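Local atomic coordinates of uronate dehydrogenase (Agrobacterium tumefaciens, PDB entry 3RFX), a protein that catalyses the NAD-dependent oxidation of uronic acids, such as galacturonate and glucuronate, and is captured here as an active-site mutant carrying its cofactor. Residues Ala12-Leu15 / Gly16-Met19; Asn87-Gly90 / Leu91-Tyr95; Gly116-Pro119 / Gln120-Leu124; Glu231-Arg234 / Arg235-Thr238. The protein carries 1 engineered substitution. One frame throughout, in Å; residues are numbered along the deposited sequence.

Interaction 1: residues Ala12-Leu15 / Gly16-Met19; sequences AGQL and GRVM. With NAD (nicotinamide-adenine-dinucleotide), chain D.
The carbonyl oxygen of Gly13 receives the N-H of Arg17 (Arg17 N to Gly13 O 3.0 Å), closing the first turn of the helix that starts just after Gly13, its N-cap. Arg17 folds its side chain back over this turn. A bend at chi3 (-65°) turns the guanidinium toward Ala12, with Gly13 O and Gln14 CA over one of its faces. Ala12 O lies at the guanidinium edge, near the plane, 2.7 Å from Arg17 NH1, but the hydrogen bond is bent and weak.

The helix's first two N-H groups, of Gln14 and Leu15, serve the cofactor. Gln14 N donates almost straight to O2A of the NAD diphosphate (3.2 Å, 172°), and Leu15 N reaches O1N on the second phosphate (3.0 Å). Gly13, lacking a side chain, lets NAD O5B approach its CA to 3.6 Å. This is the diphosphate-binding turn of a Rossmann fold: Gly13 and Gly16 belong to its glycine-rich GxxGxxG sequence, and the helix start would favour the negative phosphates.

Asp34 holds Ala12 N and also bonds NAD. Helix 14-22 crosses over between parallel strands 5-9 and 30-34, while Leu15 and Met19 pack on Phe185 of helix 182-194.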
# COMPACT_ATOMS: atom_id res chain seq x y z
N ALA A 12 -1.04 12.04 41.44
CA ALA A 12 -0.93 13.39 41.98
C ALA A 12 -0.78 14.41 40.86
O ALA A 12 -0.83 15.61 41.10
CB ALA A 12 0.24 13.50 42.94
N GLY A 13 -0.57 13.91 39.65
CA GLY A 13 -0.35 14.78 38.50
C GLY A 13 -1.66 15.33 37.99
O GLY A 13 -2.72 15.03 38.54
N GLN A 14 -1.61 16.13 36.93
CA GLN A 14 -2.82 16.77 36.44
C GLN A 14 -3.86 15.78 35.91
O GLN A 14 -5.03 15.86 36.27
CB GLN A 14 -2.48 17.83 35.38
CG GLN A 14 -3.55 18.90 35.24
CD GLN A 14 -3.10 20.10 34.42
OE1 GLN A 14 -1.90 20.41 34.36
NE2 GLN A 14 -4.05 20.77 33.78
N LEU A 15 -3.44 14.84 35.07
CA LEU A 15 -4.37 13.83 34.56
C LEU A 15 -4.79 12.86 35.66
O LEU A 15 -5.94 12.42 35.71
CB LEU A 15 -3.74 13.06 33.39
CG LEU A 15 -4.34 13.28 32.01
CD1 LEU A 15 -4.45 14.77 31.70
CD2 LEU A 15 -3.51 12.56 30.96
N GLY A 16 -3.84 12.51 36.53
CA GLY A 16 -4.09 11.63 37.66
C GLY A 16 -5.19 12.13 38.59
O GLY A 16 -6.03 11.35 39.04
N ARG A 17 -5.19 13.43 38.88
CA ARG A 17 -6.22 14.01 39.75
C ARG A 17 -7.59 13.90 39.10
O ARG A 17 -8.59 13.62 39.77
CB ARG A 17 -5.90 15.47 40.10
CG ARG A 17 -4.61 15.64 40.90
CD ARG A 17 -4.43 17.07 41.42
NE ARG A 17 -4.25 18.06 40.35
CZ ARG A 17 -3.07 18.46 39.88
NH1 ARG A 17 -1.94 17.97 40.38
NH2 ARG A 17 -3.02 19.37 38.91
N VAL A 18 -7.64 14.11 37.79
CA VAL A 18 -8.87 13.92 37.03
C VAL A 18 -9.36 12.47 37.09
O VAL A 18 -10.54 12.21 37.32
CB VAL A 18 -8.69 14.30 35.55
CG1 VAL A 18 -9.87 13.80 34.72
CG2 VAL A 18 -8.50 15.80 35.40
N MET A 19 -8.45 11.53 36.87
CA MET A 19 -8.83 10.12 36.79
C MET A 19 -9.19 9.56 38.18
O MET A 19 -10.05 8.69 38.31
CB MET A 19 -7.73 9.29 36.12
CG MET A 19 -7.55 9.58 34.63
SD MET A 19 -9.10 9.44 33.72
CE MET A 19 -8.58 9.98 32.09
PA NAD D . 2.24 15.08 35.11
O1A NAD D . 3.88 15.48 34.78
O2A NAD D . 1.14 16.36 35.31
O5B NAD D . 1.92 13.63 36.00
C5B NAD D . 3.01 12.80 36.17
C4B NAD D . 3.11 12.13 37.55
O4B NAD D . 4.02 11.04 37.58
C3B NAD D . 3.45 13.07 38.62
O3B NAD D . 2.47 13.43 39.52
C2B NAD D . 4.81 12.68 39.06
O2B NAD D . 5.18 13.00 40.39
C1B NAD D . 4.86 11.24 38.70
N9A NAD D . 6.17 10.68 38.55
C8A NAD D . 7.26 11.23 37.82
N7A NAD D . 8.34 10.41 38.04
C5A NAD D . 7.95 9.38 38.92
C6A NAD D . 8.64 8.29 39.46
N6A NAD D . 10.02 8.11 39.16
N1A NAD D . 7.98 7.42 40.31
C2A NAD D . 6.65 7.60 40.62
N3A NAD D . 5.93 8.70 40.06
C4A NAD D . 6.60 9.56 39.23
O3 NAD D . 1.87 14.48 33.73
PN NAD D . 0.43 14.52 33.05
O1N NAD D . -0.67 14.39 34.09
O2N NAD D . 0.23 15.81 32.27
O5D NAD D . 0.34 13.29 32.06

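Interaction 2: residues Asn87-Gly90 / Leu91-Tyr95; sequences NIIG and LYNLY
Ile88 O and Tyr92 N are joined by a nearly straight hydrogen bond (3.1 Å, 174°), and Asn93 N follows with an equally regular bond to Ile89 O (3.0 Å). Gly90 O continues the ladder by accepting from Leu94 N. One rung is irregular. Asn87 O and Leu91 N lie 4.1 Å apart in this wider, pi-type turn, and Leu91 N makes instead only a weak, bent bond to Ile88 O.

The displaced carbonyl of Asn87 is covered by the Leu91 side chain, whose CB, CG and CD2 all gather round the oxygen, CB at 3.4 Å. Two residues on, the Ile89 and Asn93 side chains run side by side and point the same way. The CG2 branch of Ile89 stands anti to its backbone nitrogen and meets Asn93 ND2 at 3.6 Å. That amide nitrogen is hydrogen-bonded to Leu52 O, and the isoleucine methyl flanks it. The Asn87 amide is fixed at both ends, by Ile74 N and Ser139 OG.

Helix 80-100 thus distributes its faces among several partners. Tyr92 stacks on Phe80 of the second subunit, and Ile89 packs on Leu84 of that same subunit, so this face belongs to a subunit interface. Leu91 and Leu94 press on His70, Asn93 and Leu94 meet helix 55-62, and Tyr95 bonds Thr158 OG1 while touching helix 135-154. Residues 87-95 form the middle of the crossover helix linking parallel strands 67-70 and 105-111 in a beta-alpha-beta unit.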
# COMPACT_ATOMS: atom_id res chain seq x y z
N ASN A 87 10.69 6.57 33.34
CA ASN A 87 10.09 6.07 32.10
C ASN A 87 10.77 4.84 31.52
O ASN A 87 10.22 4.18 30.63
CB ASN A 87 10.10 7.17 31.02
CG ASN A 87 9.21 8.34 31.36
OD1 ASN A 87 8.64 8.42 32.46
ND2 ASN A 87 9.05 9.26 30.41
N ILE A 88 11.98 4.56 31.98
CA ILE A 88 12.74 3.45 31.43
C ILE A 88 12.86 2.36 32.50
O ILE A 88 12.23 1.31 32.38
CB ILE A 88 14.09 3.91 30.87
CG1 ILE A 88 13.84 4.88 29.70
CG2 ILE A 88 14.91 2.73 30.37
CD1 ILE A 88 15.06 5.39 29.03
N ILE A 89 13.62 2.64 33.55
CA ILE A 89 13.65 1.74 34.70
C ILE A 89 12.25 1.54 35.26
O ILE A 89 11.85 0.41 35.56
CB ILE A 89 14.58 2.30 35.80
CG1 ILE A 89 16.01 2.38 35.28
CG2 ILE A 89 14.48 1.43 37.07
CD1 ILE A 89 16.96 3.17 36.18
N GLY A 90 11.49 2.62 35.39
CA GLY A 90 10.14 2.55 35.90
C GLY A 90 9.23 1.64 35.10
O GLY A 90 8.39 0.92 35.67
N LEU A 91 9.36 1.67 33.78
CA LEU A 91 8.53 0.83 32.92
C LEU A 91 8.91 -0.64 33.07
O LEU A 91 8.04 -1.50 33.17
CB LEU A 91 8.64 1.26 31.45
CG LEU A 91 7.45 2.08 30.94
CD1 LEU A 91 6.21 1.21 30.73
CD2 LEU A 91 7.14 3.23 31.91
N TYR A 92 10.20 -0.92 33.09
CA TYR A 92 10.64 -2.28 33.34
C TYR A 92 10.03 -2.81 34.65
O TYR A 92 9.45 -3.90 34.68
CB TYR A 92 12.17 -2.37 33.36
CG TYR A 92 12.66 -3.73 33.81
CD1 TYR A 92 12.61 -4.83 32.96
CD2 TYR A 92 13.16 -3.91 35.10
CE1 TYR A 92 13.05 -6.07 33.38
CE2 TYR A 92 13.61 -5.14 35.53
CZ TYR A 92 13.55 -6.22 34.66
OH TYR A 92 13.99 -7.46 35.08
N ASN A 93 10.15 -2.04 35.72
CA ASN A 93 9.61 -2.46 37.02
C ASN A 93 8.10 -2.68 36.99
O ASN A 93 7.58 -3.61 37.61
CB ASN A 93 9.98 -1.46 38.12
CG ASN A 93 11.47 -1.45 38.41
OD1 ASN A 93 12.17 -2.41 38.10
ND2 ASN A 93 11.96 -0.36 39.01
N LEU A 94 7.38 -1.81 36.29
CA LEU A 94 5.94 -1.96 36.21
C LEU A 94 5.57 -3.27 35.49
O LEU A 94 4.67 -3.98 35.94
CB LEU A 94 5.29 -0.79 35.48
CG LEU A 94 3.76 -0.82 35.48
CD1 LEU A 94 3.22 -0.38 36.83
CD2 LEU A 94 3.20 0.08 34.37
N TYR A 95 6.25 -3.56 34.38
CA TYR A 95 5.91 -4.76 33.60
C TYR A 95 6.29 -6.06 34.33
O TYR A 95 5.53 -7.03 34.33
CB TYR A 95 6.45 -4.69 32.15
CG TYR A 95 5.43 -3.97 31.30
CD1 TYR A 95 4.50 -4.67 30.54
CD2 TYR A 95 5.31 -2.57 31.35
CE1 TYR A 95 3.52 -4.01 29.81
CE2 TYR A 95 4.34 -1.91 30.63
CZ TYR A 95 3.44 -2.63 29.86
OH TYR A 95 2.47 -1.96 29.16

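Interaction 3: residues Gly116-Pro119 / Gln120-Leu124; sequences GYYP and QTERL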
# COMPACT_ATOMS: atom_id res chain seq x y z
N GLY A 116 6.63 13.19 17.06
CA GLY A 116 6.61 14.64 17.03
C GLY A 116 7.24 15.32 15.83
O GLY A 116 6.87 16.45 15.50
N TYR A 117 8.20 14.68 15.17
CA TYR A 117 8.84 15.31 14.00
C TYR A 117 8.08 15.20 12.68
O TYR A 117 8.52 15.78 11.67
CB TYR A 117 10.31 14.85 13.83
CG TYR A 117 11.30 15.73 14.57
CD1 TYR A 117 11.64 16.99 14.09
CD2 TYR A 117 11.86 15.31 15.77
CE1 TYR A 117 12.54 17.81 14.77
CE2 TYR A 117 12.77 16.12 16.47
CZ TYR A 117 13.10 17.36 15.96
OH TYR A 117 13.99 18.17 16.65
N TYR A 118 6.97 14.47 12.64
CA TYR A 118 6.15 14.46 11.42
C TYR A 118 5.50 15.82 11.23
O TYR A 118 5.12 16.47 12.20
CB TYR A 118 5.05 13.39 11.49
CG TYR A 118 5.55 11.98 11.24
CD1 TYR A 118 5.73 11.50 9.94
CD2 TYR A 118 5.83 11.12 12.30
CE1 TYR A 118 6.19 10.22 9.70
CE2 TYR A 118 6.29 9.82 12.07
CZ TYR A 118 6.46 9.38 10.77
OH TYR A 118 6.91 8.10 10.53
N PRO A 119 5.37 16.26 9.96
CA PRO A 119 4.68 17.52 9.64
C PRO A 119 3.20 17.39 9.97
O PRO A 119 2.66 16.28 9.88
CB PRO A 119 4.84 17.65 8.12
CG PRO A 119 5.79 16.59 7.70
CD PRO A 119 5.81 15.53 8.76
N GLN A 120 2.55 18.49 10.31
CA GLN A 120 1.13 18.46 10.64
C GLN A 120 0.26 18.15 9.43
O GLN A 120 -0.91 17.81 9.57
CB GLN A 120 0.71 19.78 11.29
CG GLN A 120 1.43 20.02 12.61
CD GLN A 120 0.90 21.21 13.38
OE1 GLN A 120 -0.01 21.92 12.94
NE2 GLN A 120 1.49 21.44 14.55
N THR A 121 0.84 18.27 8.23
CA THR A 121 0.09 18.03 7.00
C THR A 121 -0.03 16.55 6.66
O THR A 121 -0.74 16.18 5.72
CB THR A 121 0.76 18.75 5.82
OG1 THR A 121 2.15 18.39 5.77
CG2 THR A 121 0.66 20.27 6.00
N GLU A 122 0.66 15.69 7.40
CA GLU A 122 0.68 14.27 7.09
C GLU A 122 -0.25 13.48 8.02
O GLU A 122 -0.12 13.56 9.24
CB GLU A 122 2.11 13.73 7.18
CG GLU A 122 2.23 12.26 6.78
CD GLU A 122 3.68 11.79 6.69
OE1 GLU A 122 4.60 12.62 6.85
OE2 GLU A 122 3.88 10.58 6.46
N ARG A 123 -1.18 12.72 7.45
CA ARG A 123 -2.09 11.88 8.24
C ARG A 123 -1.40 10.57 8.59
O ARG A 123 -0.79 9.95 7.72
CB ARG A 123 -3.38 11.62 7.46
CG ARG A 123 -4.41 10.74 8.17
CD ARG A 123 -5.74 10.74 7.39
NE ARG A 123 -6.76 9.88 8.02
CZ ARG A 123 -7.48 10.23 9.09
NH1 ARG A 123 -7.30 11.42 9.66
NH2 ARG A 123 -8.38 9.39 9.59
N LEU A 124 -1.48 10.15 9.86
CA LEU A 124 -0.70 9.01 10.34
C LEU A 124 -1.58 7.85 10.77
O LEU A 124 -2.51 8.02 11.54
CB LEU A 124 0.18 9.42 11.54
CG LEU A 124 1.10 10.63 11.41
CD1 LEU A 124 1.96 10.78 12.68
CD2 LEU A 124 1.98 10.50 10.18
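Tyr118 sends its ring from CB toward the chain that returns as Glu122 and Leu124, CG lying beside the backbone nitrogen (chi1 -77°). CG is the first ring atom to meet the leucine, whose CD1 and CD2 are each 4.0 Å from it. CD2 of Leu124 then sits over the ring face in a CH-pi contact, 20° off the normal, while its CD1 branch reaches Tyr118 CD2. On the other ortho carbon, Tyr118 CD1 has Glu122 OE1 near the ring plane at 3.5 Å. The carboxylate stands almost perpendicular to the ring, and its OE2 is 4.0 Å from CE1. OE1 thus faces the C-H rim, which probably carries a slight positive charge. At the tip, OH is hydrogen-bonded to Pro129 O, and Arg131 adds a cation-pi contact with the ring.

The extended chain of Glu122 makes this meeting possible by reaching back across a type I beta turn from Pro119 to Glu122. Glu122 N donates to Pro119 O (3.2 Å), approaching from well above the carbonyl plane, and Gln254 NE2 gives the same oxygen a second bond. Glu122 OE1 also touches Pro119 CD, at 3.7 Å.

Gln120 points away from the turn into the protein, where NE2 bonds Leu250 O and Phe253 O. Backbone bonds of Tyr118, Gln120 and Leu124 to Gln254, Arg252 and Trp213 tie the turn and its flanks to later parts of the chain, and Thr121 packs on Phe221 of the third subunit. The loop, turn included, belongs to the long connection between strand 105-111 and helix 135-154.

Interaction 4: residues Glu231-Arg234 / Arg235-Thr238; sequences EAFR and RHIT
Phe233 O accepts the N-H of Ile237 at 2.9 Å, the donor lying nearly along the C=O axis, and the same oxygen is crowded by carbon: His236 CB approaches to 3.3 Å and Ile237 CG1 lies alongside. Thr238 N makes the next bond, to Arg234 O (3.1 Å). Its hydroxyl, held between backbone nitrogen and carbonyl carbon (chi1 73°), donates back to Arg235 O at 2.8 Å, while CG2 is directed onto Arg234 O.

One residue earlier a water takes the place of the direct i to i+4 bond, donating to Ala232 O and accepting from His236 N, and so bridges the 3-10 segment 231-233 to the short alpha-helix after it. The side chains of Phe233 and His236 run side by side and point the same way, His236 CD2 meeting the edge of the Phe233 ring at CD1, 4.0 Å away.

Arg234 leaves the helix start with CG anti to its nitrogen, then bends at chi3 to grip Glu231 side-on. Arg234 NE donates to Glu231 OE2 (2.7 Å) and Arg234 NH2 to Glu231 OE1 (3.1 Å), both oxygens lying close to the guanidinium plane. This two-point salt bridge fixes the rotation of the group, and NH1 is left to bond Tyr173 OH. Arg194 of the third subunit comes near the same carboxylate through a long, weak ion pair.

Phe233 meets Trp179 edge-to-face, and Ile237 and Arg234 rest on Leu176 of helix 175-178. Helix 234-238 is thereby seated on a peripheral part of the subunit, after the last sheet strand, 202-205.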
# COMPACT_ATOMS: atom_id res chain seq x y z
N GLU A 231 -13.15 21.29 17.08
CA GLU A 231 -13.51 22.30 16.09
C GLU A 231 -14.49 23.32 16.67
O GLU A 231 -14.52 24.49 16.24
CB GLU A 231 -14.09 21.63 14.84
CG GLU A 231 -14.31 22.56 13.66
CD GLU A 231 -13.02 23.16 13.10
OE1 GLU A 231 -11.92 22.59 13.30
OE2 GLU A 231 -13.13 24.21 12.42
N ALA A 232 -15.29 22.90 17.64
CA ALA A 232 -16.24 23.79 18.29
C ALA A 232 -15.55 24.99 18.96
O ALA A 232 -16.20 25.99 19.26
CB ALA A 232 -17.07 23.03 19.32
N PHE A 233 -14.25 24.88 19.19
CA PHE A 233 -13.49 25.90 19.90
C PHE A 233 -12.66 26.80 18.99
O PHE A 233 -11.90 27.64 19.48
CB PHE A 233 -12.57 25.26 20.95
CG PHE A 233 -13.31 24.58 22.07
CD1 PHE A 233 -13.58 25.25 23.26
CD2 PHE A 233 -13.75 23.27 21.93
CE1 PHE A 233 -14.26 24.63 24.29
CE2 PHE A 233 -14.43 22.63 22.97
CZ PHE A 233 -14.68 23.32 24.15
N ARG A 234 -12.78 26.64 17.68
CA ARG A 234 -11.94 27.41 16.76
C ARG A 234 -12.09 28.93 16.97
O ARG A 234 -11.09 29.65 17.03
CB ARG A 234 -12.22 27.05 15.30
CG ARG A 234 -11.31 27.82 14.32
CD ARG A 234 -11.46 27.33 12.88
NE ARG A 234 -11.05 25.93 12.72
CZ ARG A 234 -9.81 25.54 12.42
NH1 ARG A 234 -8.84 26.44 12.25
NH2 ARG A 234 -9.54 24.24 12.28
N ARG A 235 -13.32 29.41 17.06
CA ARG A 235 -13.50 30.85 17.29
C ARG A 235 -12.93 31.27 18.64
O ARG A 235 -12.28 32.32 18.76
CB ARG A 235 -14.96 31.28 17.16
CG ARG A 235 -15.08 32.69 16.59
CD ARG A 235 -16.11 33.54 17.30
NE ARG A 235 -15.86 34.96 17.07
CZ ARG A 235 -16.62 35.94 17.55
NH1 ARG A 235 -17.69 35.65 18.27
NH2 ARG A 235 -16.31 37.21 17.30
N HIS A 236 -13.18 30.46 19.66
CA HIS A 236 -12.64 30.69 21.00
C HIS A 236 -11.13 30.89 20.94
O HIS A 236 -10.58 31.80 21.57
CB HIS A 236 -13.01 29.53 21.93
CG HIS A 236 -12.14 29.39 23.14
ND1 HIS A 236 -12.24 30.22 24.24
CD2 HIS A 236 -11.17 28.49 23.44
CE1 HIS A 236 -11.36 29.85 25.15
NE2 HIS A 236 -10.69 28.80 24.69
N ILE A 237 -10.45 30.06 20.16
CA ILE A 237 -9.01 30.17 20.03
C ILE A 237 -8.59 31.46 19.30
O ILE A 237 -7.66 32.15 19.74
CB ILE A 237 -8.39 28.91 19.38
CG1 ILE A 237 -8.39 27.77 20.40
CG2 ILE A 237 -6.96 29.18 18.92
CD1 ILE A 237 -8.27 26.42 19.80
N THR A 238 -9.28 31.80 18.22
CA THR A 238 -8.96 33.05 17.51
C THR A 238 -9.17 34.27 18.40
O THR A 238 -8.50 35.29 18.23
CB THR A 238 -9.79 33.23 16.22
OG1 THR A 238 -11.14 33.55 16.57
CG2 THR A 238 -9.77 31.99 15.39
O HOH W 1 -15.48 28.70 19.75

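The four contacts follow one another along the chain without interleaving. Interactions 1 and 2 belong to two crossover helices of the seven-stranded parallel Rossmann sheet, with centres about 20 Å apart: helix 14-22 carries the cofactor turn, and helix 80-100 carries a subunit interface. Interaction 3 lies in the loop after strand 105-111, on the opposite side of the chain's centre from interaction 1. Interaction 4 comes last, about 39 Å from interaction 2 between centres. Interactions 3 and 4, with nearest atoms about 10 Å apart, both touch the third subunit. Among these four, interaction 1 holds the cofactor, while contacts with other subunits involve both a sheet-flanking helix and the peripheral loop and short helix.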